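Local coordinates for putative Fe-S biosynthesis protein (Lactobacillus salivarius, PDB 2P2E) that is of unknown function but is probably linked to the biosynthesis of iron-sulphur clusters, at residues I5-D10 against M89-N94; D21-L26 against V53-M58; L27-D32 against Y76-S81; G35-V40 against K61-E66. All blocks are in the same frame, centred on the assembly; numbering follows the deposited sequence.

How the interactions relate
All four contacts lie in one chain, and the first three are made on the same mixed sheet. Along the chain, interaction 1 encloses the rest: strand 4-7 opens the sheet and strand 88-93 comes back beside it. Interactions 2 and 3 share strand 24-30, which lies between 49-55 and 75-77 in the sheet; their centres are 16 Å apart. Interaction 4 joins two loops, its centre about 8 Å from that of interaction 3, and is tied to it by Y64 and D29. Interactions 1 and 4 stand about 24 Å apart (centres), on opposite sides of the chain's centre. The contacts thus link the first and last strands of the sheet, its middle and its loops.

Interaction 1 (I5-D10 against M89-N94); sequences ITVTDD and MKISLN
I5, T6 and V7 run parallel to M89, K90 and I91 as neighbouring strands, their short axes 4.6 Å apart at an angle of 19°. Three backbone bonds zip them together: T6 N to M89 O, I91 N back to T6 O, and T8 N to I91 O. I5, V7, M89 and I91 put their side chains on the buried face of the sheet. There I5 works with both branches. Its CG1 meets the selenomethionine methyl CE of M89 at 3.8 Å, while CG2, anti to the backbone N, lies 3.8 Å from CD1 of I91. An alanine at I5 would probably open a gap between M89 and I91, because both branches that touch them would be gone. V7 adds a looser touch, CG2 to CB of I91 at 4.3 Å, and packs against A12 of helix 9-19. On the other face, the extended chain of K90 crosses T8 at about a right angle, with CE 3.7 Å from the T8 methyl CG2. Two waters bridge the pair: one joins T6 OG1 and M89 O, the other lies between T8 OG1 and L93 N, which donates to it at 2.7 Å. T8 is the N-cap of helix 9-19, its OG1 also reaching A11 N weakly. Beyond the cap, D10 rests its CB on CD2 of L93 at 3.8 Å. The arrangement is a parallel strand pair running into a capped helix, and it joins the first and last strands in the order of this mixed sheet.

Interaction 2 (D21-L26 against V53-M58); sequences DSNAVL and VVSKDM
S22 O receives the ammonium group of K56, NZ standing 2.7 Å away and nearly on the line of the carbonyl bond. The lysine gets there as a straight rod: CG is anti to its own carbonyl carbon (chi1 -60°), and the chain stays extended from there on. On the way it crosses V25 at about a right angle, with CG 3.6 Å from the V25 methyl CG2. The backbone of K56 is engaged too, its N donating to N23 O at 3.1 Å. One residue thus grips two successive carbonyls of the turn D21-A24, a type I turn in which D21 OD1 also takes the N-H of N23 as an Asx turn. Below the turn the strands are antiparallel. V25 and V54 form the hydrogen-bonded pair, N to O in both directions, and V54 CG2 packs on V25 CB at 3.9 Å. A24, L26 and V53 occupy the other face, where the methyl CD2 of L26 touches CB of V53 at 4.2 Å. S55 starts a second type I turn, which carries the chain away through M58. D21 OD2 makes a salt bridge to R120. Strand 24-30 has 75-77 as its other neighbour, strand 49-55 has 108-118, and helix 9-19 covers the L26 and V53 face through T19 and Y18.

Interaction 3 (L27-D32 against Y76-S81); sequences LLDFDD and YYKGYS
K78 and D32 reach toward each other tip to tip, and Y80 meets D32 in the same way. This is a salt-bridge network of D29, D32 and K78 beside the end of a parallel strand pair, L27 with Y76, of the mixed sheet. The chain of K78 bends at chi3 (-74°), and its NZ lies 2.6 Å from F30 O and 2.9 Å from D32 OD1. It approaches that carboxylate oxygen on the syn side, though well out of the carboxylate plane. The bond to D29 OD1 is weak; V34 O is a further partner of NZ. The carboxylate of D32 and the ring of Y80 lie nearly coplanar, 16° apart, with D32 OD2 at the ring's edge; Y80 OH donates to the syn lone pair of that oxygen at 2.7 Å. Gathered round a buried ammonium group, the acids would probably favour its charged form. D29 has further partners, Y64 OH on OD1 and R50 on OD2. Within the strand pair, L27 crosses Y76 at a slant, CD2 against CB, and L28 N donates to Y76 O. The ring of F30 stacks with Y84 and meets F49 edge to face, while its CB touches CB of S81 at 3.6 Å. A water donates to L28 O and to S81 OG. S81 OG in turn lies in the plane of the Y77 ring, at its edge, and donates to a lone pair of K78 O at 2.6 Å.

Interaction 4 (G35-V40 against K61-E66); sequences GALSKV and KKDYNE
D63 sends its side chain straight at the start of the loop 35-40. From CB, the first torsion sets CG anti to the carbonyl carbon (chi1 -57°), which brings that CG to 3.6 Å from CA of G35. Of the two oxygens, OD1 stays 3.8 Å from the same CA. OD2 does the polar work: it takes the N-H of A36 at 2.9 Å in a fairly straight bond, 163° at the hydrogen, with the donor standing above the carboxylate plane. D63 OD2 is also 3.8 Å from A36 CB. An alanine at D63 would probably leave the A36 N-H without this acceptor and the start of the loop freer to shift. G35 suits the place, since a CB there would be jammed against the carbonyl O of the preceding residue, and would also point toward the D63 carboxylate. The bond falls just ahead of a 3-10 turn, 37-39, and ties the loop between strands 24-30 and 49-55 to the one leading into strand 66-70. G35 O is gripped as well, by S38 N and K39 NZ from opposite faces of its plane. Beside the carboxylate, L37 crosses the Y64 ring obliquely. L37 CD1 lies at the ring edge, near its plane, 3.7 Å from Y64 CE2, and L37 CD2 is 3.8 Å from that carbon. Y64 sits at the centre of an inverse gamma turn, and its OH bonds to OD1 of D29.

Interaction 1 (I5-D10 against M89-N94)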
# COMPACT_ATOMS: atom_id res chain seq x y z
N ILE A 5 1.57 0.03 -10.80
CA ILE A 5 1.28 1.28 -10.12
C ILE A 5 2.30 2.35 -10.45
O ILE A 5 3.50 2.10 -10.42
CB ILE A 5 1.26 1.10 -8.58
CG1 ILE A 5 0.03 0.32 -8.15
CG2 ILE A 5 1.26 2.46 -7.89
CD1 ILE A 5 -0.07 0.16 -6.66
N THR A 6 1.81 3.55 -10.74
CA THR A 6 2.66 4.68 -11.05
C THR A 6 2.60 5.63 -9.86
O THR A 6 1.52 6.01 -9.44
CB THR A 6 2.17 5.42 -12.31
OG1 THR A 6 2.28 4.55 -13.44
CG2 THR A 6 2.99 6.66 -12.56
N VAL A 7 3.76 5.99 -9.33
CA VAL A 7 3.84 6.91 -8.19
C VAL A 7 4.39 8.27 -8.64
O VAL A 7 5.50 8.34 -9.15
CB VAL A 7 4.75 6.31 -7.09
CG1 VAL A 7 4.79 7.22 -5.87
CG2 VAL A 7 4.26 4.92 -6.71
N THR A 8 3.61 9.33 -8.46
CA THR A 8 4.05 10.67 -8.87
C THR A 8 5.29 11.08 -8.10
O THR A 8 5.65 10.44 -7.11
CB THR A 8 2.96 11.74 -8.63
OG1 THR A 8 2.70 11.87 -7.23
CG2 THR A 8 1.68 11.35 -9.33
N ASP A 9 5.95 12.14 -8.54
CA ASP A 9 7.15 12.62 -7.87
C ASP A 9 6.87 13.05 -6.43
O ASP A 9 7.60 12.69 -5.52
CB ASP A 9 7.79 13.77 -8.65
CG ASP A 9 8.44 13.30 -9.95
OD1 ASP A 9 9.02 12.19 -9.97
OD2 ASP A 9 8.39 14.05 -10.95
N ASP A 10 5.81 13.83 -6.22
CA ASP A 10 5.47 14.28 -4.88
C ASP A 10 5.17 13.12 -3.94
O ASP A 10 5.50 13.16 -2.76
CB ASP A 10 4.27 15.21 -4.91
CG ASP A 10 4.55 16.47 -5.67
OD1 ASP A 10 5.57 17.13 -5.36
OD2 ASP A 10 3.75 16.82 -6.58
N MSE A 89 -2.90 1.35 -11.75
CA MSE A 89 -3.30 2.31 -10.75
C MSE A 89 -2.31 3.42 -10.55
O MSE A 89 -1.21 3.39 -11.08
CB MSE A 89 -3.54 1.61 -9.44
CG MSE A 89 -4.61 0.57 -9.52
SE MSE A 89 -4.65 -0.44 -7.89
CE MSE A 89 -3.21 -1.67 -8.26
N LYS A 90 -2.69 4.38 -9.73
CA LYS A 90 -1.83 5.52 -9.48
C LYS A 90 -1.92 6.01 -8.05
O LYS A 90 -2.98 6.03 -7.44
CB LYS A 90 -2.21 6.64 -10.43
CG LYS A 90 -1.34 7.88 -10.37
CD LYS A 90 -1.78 8.84 -11.47
CE LYS A 90 -0.85 10.02 -11.63
NZ LYS A 90 -1.25 10.92 -12.78
N ILE A 91 -0.77 6.39 -7.52
CA ILE A 91 -0.66 6.94 -6.18
C ILE A 91 -0.15 8.35 -6.37
O ILE A 91 0.92 8.57 -6.92
CB ILE A 91 0.33 6.14 -5.33
CG1 ILE A 91 -0.22 4.73 -5.13
CG2 ILE A 91 0.58 6.85 -4.00
CD1 ILE A 91 0.69 3.82 -4.35
N SER A 92 -0.94 9.33 -5.93
CA SER A 92 -0.54 10.71 -6.06
C SER A 92 -0.67 11.37 -4.71
O SER A 92 -1.07 10.72 -3.74
CB SER A 92 -1.42 11.43 -7.08
OG SER A 92 -2.74 11.55 -6.60
N LEU A 93 -0.35 12.66 -4.65
CA LEU A 93 -0.43 13.41 -3.40
C LEU A 93 -1.56 14.44 -3.45
O LEU A 93 -1.65 15.25 -4.37
CB LEU A 93 0.89 14.11 -3.10
CG LEU A 93 0.85 15.04 -1.89
CD1 LEU A 93 0.52 14.25 -0.61
CD2 LEU A 93 2.19 15.73 -1.77
N ASN A 94 -2.44 14.39 -2.44
CA ASN A 94 -3.55 15.31 -2.37
C ASN A 94 -3.08 16.74 -2.25
O ASN A 94 -2.11 17.04 -1.54
CB ASN A 94 -4.45 14.98 -1.17
CG ASN A 94 -5.09 13.62 -1.29
OD1 ASN A 94 -5.72 13.31 -2.29
ND2 ASN A 94 -4.92 12.79 -0.27
O HOH W 1 -0.40 3.52 -13.65
O HOH W 2 0.70 14.06 -6.74

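Interaction 2 (D21-L26 against V53-M58)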
# COMPACT_ATOMS: atom_id res chain seq x y z
N ASP A 21 14.82 2.46 3.37
CA ASP A 21 15.16 1.42 4.33
C ASP A 21 15.33 0.07 3.62
O ASP A 21 14.36 -0.61 3.35
CB ASP A 21 14.06 1.26 5.38
CG ASP A 21 14.45 0.32 6.51
OD1 ASP A 21 15.39 -0.49 6.34
OD2 ASP A 21 13.83 0.39 7.58
N SER A 22 16.58 -0.31 3.34
CA SER A 22 16.88 -1.57 2.68
C SER A 22 16.10 -2.73 3.30
O SER A 22 15.74 -3.69 2.62
CB SER A 22 18.37 -1.89 2.80
OG SER A 22 19.15 -0.84 2.27
N ASN A 23 15.86 -2.62 4.61
CA ASN A 23 15.16 -3.65 5.36
C ASN A 23 13.64 -3.44 5.35
O ASN A 23 12.90 -4.12 6.07
CB ASN A 23 15.67 -3.64 6.81
CG ASN A 23 15.74 -5.02 7.42
OD1 ASN A 23 14.98 -5.35 8.35
ND2 ASN A 23 16.65 -5.85 6.91
N ALA A 24 13.18 -2.52 4.52
CA ALA A 24 11.75 -2.23 4.45
C ALA A 24 11.04 -2.75 3.20
O ALA A 24 11.60 -2.74 2.10
CB ALA A 24 11.53 -0.73 4.58
N VAL A 25 9.80 -3.17 3.41
CA VAL A 25 8.92 -3.70 2.37
C VAL A 25 7.58 -2.95 2.43
O VAL A 25 7.08 -2.64 3.51
CB VAL A 25 8.67 -5.22 2.59
CG1 VAL A 25 7.62 -5.73 1.61
CG2 VAL A 25 9.96 -5.98 2.42
N LEU A 26 7.01 -2.66 1.27
CA LEU A 26 5.74 -1.96 1.20
C LEU A 26 4.57 -2.88 0.91
O LEU A 26 4.67 -3.79 0.08
CB LEU A 26 5.79 -0.88 0.12
CG LEU A 26 6.69 0.31 0.44
CD1 LEU A 26 6.70 1.26 -0.71
CD2 LEU A 26 6.17 1.00 1.68
N VAL A 53 4.05 -0.52 6.06
CA VAL A 53 5.47 -0.72 5.87
C VAL A 53 5.93 -1.62 7.01
O VAL A 53 5.69 -1.34 8.19
CB VAL A 53 6.25 0.61 5.84
CG1 VAL A 53 5.77 1.50 6.92
CG2 VAL A 53 7.75 0.35 6.00
N VAL A 54 6.55 -2.72 6.61
CA VAL A 54 7.06 -3.72 7.52
C VAL A 54 8.52 -3.94 7.22
O VAL A 54 9.08 -3.31 6.33
CB VAL A 54 6.34 -5.05 7.30
CG1 VAL A 54 4.87 -4.91 7.57
CG2 VAL A 54 6.57 -5.50 5.87
N SER A 55 9.13 -4.85 7.98
CA SER A 55 10.53 -5.21 7.79
C SER A 55 10.57 -6.58 7.14
O SER A 55 9.61 -7.35 7.23
CB SER A 55 11.26 -5.27 9.13
OG SER A 55 11.19 -4.04 9.82
N LYS A 56 11.68 -6.90 6.50
CA LYS A 56 11.81 -8.17 5.82
C LYS A 56 11.83 -9.35 6.77
O LYS A 56 11.95 -10.49 6.34
CB LYS A 56 13.06 -8.15 4.95
CG LYS A 56 13.01 -7.06 3.90
CD LYS A 56 14.23 -7.05 2.99
CE LYS A 56 14.07 -6.03 1.86
NZ LYS A 56 15.34 -5.88 1.08
N ASP A 57 11.70 -9.10 8.07
CA ASP A 57 11.70 -10.19 9.04
C ASP A 57 10.28 -10.61 9.46
O ASP A 57 10.06 -11.76 9.84
CB ASP A 57 12.52 -9.82 10.29
CG ASP A 57 12.14 -8.47 10.87
OD1 ASP A 57 12.62 -7.44 10.34
OD2 ASP A 57 11.36 -8.43 11.84
N MSE A 58 9.34 -9.68 9.38
CA MSE A 58 7.96 -9.96 9.76
C MSE A 58 7.30 -10.88 8.73
O MSE A 58 7.67 -10.87 7.55
CB MSE A 58 7.20 -8.64 9.89
CG MSE A 58 7.67 -7.81 11.09
SE MSE A 58 7.25 -5.91 11.05
CE MSE A 58 9.07 -5.19 11.22

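Interaction 3 (L27-D32 against Y76-S81)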
# COMPACT_ATOMS: atom_id res chain seq x y z
N LEU A 27 3.46 -2.63 1.58
CA LEU A 27 2.27 -3.43 1.38
C LEU A 27 1.06 -2.57 1.07
O LEU A 27 0.83 -1.54 1.71
CB LEU A 27 1.98 -4.26 2.62
CG LEU A 27 3.09 -5.09 3.23
CD1 LEU A 27 2.53 -5.78 4.45
CD2 LEU A 27 3.63 -6.10 2.23
N LEU A 28 0.28 -2.99 0.08
CA LEU A 28 -0.95 -2.31 -0.24
C LEU A 28 -1.94 -3.23 0.45
O LEU A 28 -2.35 -4.25 -0.10
CB LEU A 28 -1.19 -2.29 -1.74
CG LEU A 28 -2.51 -1.64 -2.15
CD1 LEU A 28 -2.65 -0.24 -1.55
CD2 LEU A 28 -2.55 -1.57 -3.65
N ASP A 29 -2.30 -2.88 1.67
CA ASP A 29 -3.19 -3.69 2.47
C ASP A 29 -4.67 -3.40 2.31
O ASP A 29 -5.09 -2.26 2.14
CB ASP A 29 -2.79 -3.56 3.94
CG ASP A 29 -3.73 -4.29 4.88
OD1 ASP A 29 -3.96 -5.50 4.66
OD2 ASP A 29 -4.23 -3.67 5.84
N PHE A 30 -5.47 -4.47 2.35
CA PHE A 30 -6.91 -4.34 2.30
C PHE A 30 -7.27 -4.63 3.75
O PHE A 30 -7.19 -5.77 4.22
CB PHE A 30 -7.53 -5.37 1.36
CG PHE A 30 -8.96 -5.08 1.04
CD1 PHE A 30 -9.31 -3.88 0.42
CD2 PHE A 30 -9.96 -5.97 1.38
CE1 PHE A 30 -10.63 -3.56 0.17
CE2 PHE A 30 -11.29 -5.66 1.14
CZ PHE A 30 -11.63 -4.45 0.53
N ASP A 31 -7.64 -3.58 4.46
CA ASP A 31 -7.96 -3.64 5.88
C ASP A 31 -9.25 -4.38 6.16
O ASP A 31 -10.29 -3.76 6.30
CB ASP A 31 -8.06 -2.23 6.42
CG ASP A 31 -7.94 -2.18 7.91
OD1 ASP A 31 -7.91 -3.27 8.51
OD2 ASP A 31 -7.86 -1.07 8.47
N ASP A 32 -9.18 -5.70 6.28
CA ASP A 32 -10.37 -6.50 6.53
C ASP A 32 -10.18 -7.48 7.68
O ASP A 32 -11.04 -8.32 7.95
CB ASP A 32 -10.77 -7.26 5.26
CG ASP A 32 -9.61 -8.04 4.68
OD1 ASP A 32 -8.60 -8.23 5.39
OD2 ASP A 32 -9.71 -8.47 3.51
N TYR A 76 3.57 -5.37 -2.04
CA TYR A 76 3.01 -6.70 -1.85
C TYR A 76 1.56 -6.55 -1.43
O TYR A 76 1.20 -5.56 -0.81
CB TYR A 76 3.80 -7.46 -0.80
CG TYR A 76 5.15 -7.87 -1.32
CD1 TYR A 76 5.32 -9.07 -1.98
CD2 TYR A 76 6.24 -7.01 -1.23
CE1 TYR A 76 6.53 -9.42 -2.54
CE2 TYR A 76 7.47 -7.35 -1.78
CZ TYR A 76 7.61 -8.55 -2.44
OH TYR A 76 8.83 -8.90 -2.97
N TYR A 77 0.73 -7.51 -1.79
CA TYR A 77 -0.68 -7.45 -1.43
C TYR A 77 -1.30 -8.84 -1.34
O TYR A 77 -0.80 -9.81 -1.91
CB TYR A 77 -1.45 -6.61 -2.44
CG TYR A 77 -1.56 -7.23 -3.81
CD1 TYR A 77 -2.75 -7.84 -4.22
CD2 TYR A 77 -0.49 -7.21 -4.68
CE1 TYR A 77 -2.86 -8.41 -5.49
CE2 TYR A 77 -0.58 -7.78 -5.95
CZ TYR A 77 -1.77 -8.37 -6.34
OH TYR A 77 -1.85 -8.91 -7.60
N LYS A 78 -2.40 -8.92 -0.60
CA LYS A 78 -3.09 -10.18 -0.43
C LYS A 78 -3.75 -10.51 -1.76
O LYS A 78 -4.50 -9.71 -2.30
CB LYS A 78 -4.12 -10.06 0.69
CG LYS A 78 -3.48 -9.79 2.03
CD LYS A 78 -4.48 -9.64 3.15
CE LYS A 78 -5.22 -8.33 3.09
NZ LYS A 78 -5.92 -8.05 4.37
N GLY A 79 -3.43 -11.69 -2.28
CA GLY A 79 -3.99 -12.10 -3.55
C GLY A 79 -5.43 -11.70 -3.78
O GLY A 79 -5.72 -10.90 -4.67
N TYR A 80 -6.33 -12.23 -2.97
CA TYR A 80 -7.76 -11.96 -3.10
C TYR A 80 -8.17 -10.51 -3.28
O TYR A 80 -9.07 -10.23 -4.05
CB TYR A 80 -8.51 -12.55 -1.91
CG TYR A 80 -8.24 -11.89 -0.59
CD1 TYR A 80 -9.06 -10.86 -0.12
CD2 TYR A 80 -7.20 -12.31 0.23
CE1 TYR A 80 -8.85 -10.28 1.13
CE2 TYR A 80 -6.98 -11.74 1.48
CZ TYR A 80 -7.82 -10.72 1.92
OH TYR A 80 -7.63 -10.18 3.17
N SER A 81 -7.55 -9.59 -2.57
CA SER A 81 -7.94 -8.19 -2.69
C SER A 81 -7.73 -7.66 -4.11
O SER A 81 -8.14 -6.55 -4.43
CB SER A 81 -7.17 -7.32 -1.69
OG SER A 81 -5.78 -7.55 -1.76
O HOH W 3 -4.18 -6.28 0.12
O HOH W 4 -5.38 -6.58 6.96

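Interaction 4 (G35-V40 against K61-E66)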
# COMPACT_ATOMS: atom_id res chain seq x y z
N GLY A 35 -5.18 -11.86 7.71
CA GLY A 35 -3.73 -11.81 7.66
C GLY A 35 -3.11 -11.62 9.03
O GLY A 35 -3.71 -10.98 9.90
N ALA A 36 -1.92 -12.18 9.22
CA ALA A 36 -1.22 -12.06 10.51
C ALA A 36 -0.94 -10.60 10.83
O ALA A 36 -0.98 -10.19 11.99
CB ALA A 36 0.09 -12.85 10.49
N LEU A 37 -0.67 -9.81 9.80
CA LEU A 37 -0.35 -8.40 10.01
C LEU A 37 -1.51 -7.59 10.57
O LEU A 37 -1.29 -6.56 11.22
CB LEU A 37 0.19 -7.78 8.72
CG LEU A 37 1.63 -8.27 8.43
CD1 LEU A 37 1.61 -9.70 7.84
CD2 LEU A 37 2.30 -7.32 7.47
N SER A 38 -2.73 -8.03 10.34
CA SER A 38 -3.85 -7.31 10.91
C SER A 38 -3.74 -7.36 12.45
O SER A 38 -4.21 -6.46 13.15
CB SER A 38 -5.16 -7.94 10.46
OG SER A 38 -6.24 -7.40 11.19
N LYS A 39 -3.11 -8.42 12.97
CA LYS A 39 -2.96 -8.60 14.42
C LYS A 39 -1.90 -7.68 15.00
O LYS A 39 -1.70 -7.63 16.22
CB LYS A 39 -2.59 -10.05 14.75
CG LYS A 39 -3.73 -11.05 14.51
CD LYS A 39 -4.13 -11.13 13.03
CE LYS A 39 -5.49 -11.84 12.87
NZ LYS A 39 -5.86 -12.15 11.45
N VAL A 40 -1.21 -6.96 14.12
CA VAL A 40 -0.19 -6.02 14.55
C VAL A 40 -0.71 -4.63 14.22
O VAL A 40 -1.30 -4.41 13.16
CB VAL A 40 1.16 -6.25 13.80
CG1 VAL A 40 2.17 -5.17 14.20
CG2 VAL A 40 1.72 -7.65 14.10
N LYS A 61 4.81 -12.44 3.97
CA LYS A 61 4.83 -13.26 2.77
C LYS A 61 3.60 -14.15 2.57
O LYS A 61 2.91 -14.03 1.56
CB LYS A 61 6.08 -14.14 2.76
CG LYS A 61 7.39 -13.38 2.69
CD LYS A 61 7.50 -12.58 1.38
CE LYS A 61 7.47 -13.48 0.13
NZ LYS A 61 7.55 -12.70 -1.16
N LYS A 62 3.34 -15.03 3.52
CA LYS A 62 2.22 -15.95 3.40
C LYS A 62 0.92 -15.26 2.98
O LYS A 62 0.20 -15.77 2.11
CB LYS A 62 2.01 -16.69 4.72
CG LYS A 62 0.86 -17.70 4.70
CD LYS A 62 0.96 -18.66 5.90
CE LYS A 62 -0.31 -19.51 6.08
NZ LYS A 62 -1.47 -18.69 6.55
N ASP A 63 0.64 -14.11 3.57
CA ASP A 63 -0.57 -13.36 3.27
C ASP A 63 -0.44 -12.43 2.06
O ASP A 63 -1.19 -12.54 1.10
CB ASP A 63 -1.01 -12.56 4.50
CG ASP A 63 -1.23 -13.45 5.71
OD1 ASP A 63 -2.00 -14.42 5.59
OD2 ASP A 63 -0.63 -13.19 6.79
N TYR A 64 0.51 -11.51 2.11
CA TYR A 64 0.74 -10.58 1.00
C TYR A 64 1.56 -11.37 0.01
O TYR A 64 2.75 -11.16 -0.15
CB TYR A 64 1.50 -9.38 1.52
CG TYR A 64 0.68 -8.68 2.56
CD1 TYR A 64 -0.25 -7.73 2.19
CD2 TYR A 64 0.74 -9.07 3.90
CE1 TYR A 64 -1.12 -7.18 3.12
CE2 TYR A 64 -0.13 -8.52 4.84
CZ TYR A 64 -1.06 -7.57 4.43
OH TYR A 64 -1.95 -7.03 5.32
N ASN A 65 0.87 -12.29 -0.65
CA ASN A 65 1.45 -13.24 -1.59
C ASN A 65 1.59 -12.81 -3.03
O ASN A 65 2.05 -13.59 -3.85
CB ASN A 65 0.63 -14.51 -1.54
CG ASN A 65 -0.82 -14.27 -1.89
OD1 ASN A 65 -1.37 -13.22 -1.58
ND2 ASN A 65 -1.45 -15.24 -2.53
N GLU A 66 1.16 -11.61 -3.37
CA GLU A 66 1.29 -11.16 -4.74
C GLU A 66 2.00 -9.82 -4.83
O GLU A 66 2.07 -9.08 -3.85
CB GLU A 66 -0.07 -11.13 -5.43
CG GLU A 66 -0.46 -12.50 -5.97
CD GLU A 66 -1.80 -12.51 -6.70
OE1 GLU A 66 -2.01 -11.63 -7.57
OE2 GLU A 66 -2.62 -13.41 -6.42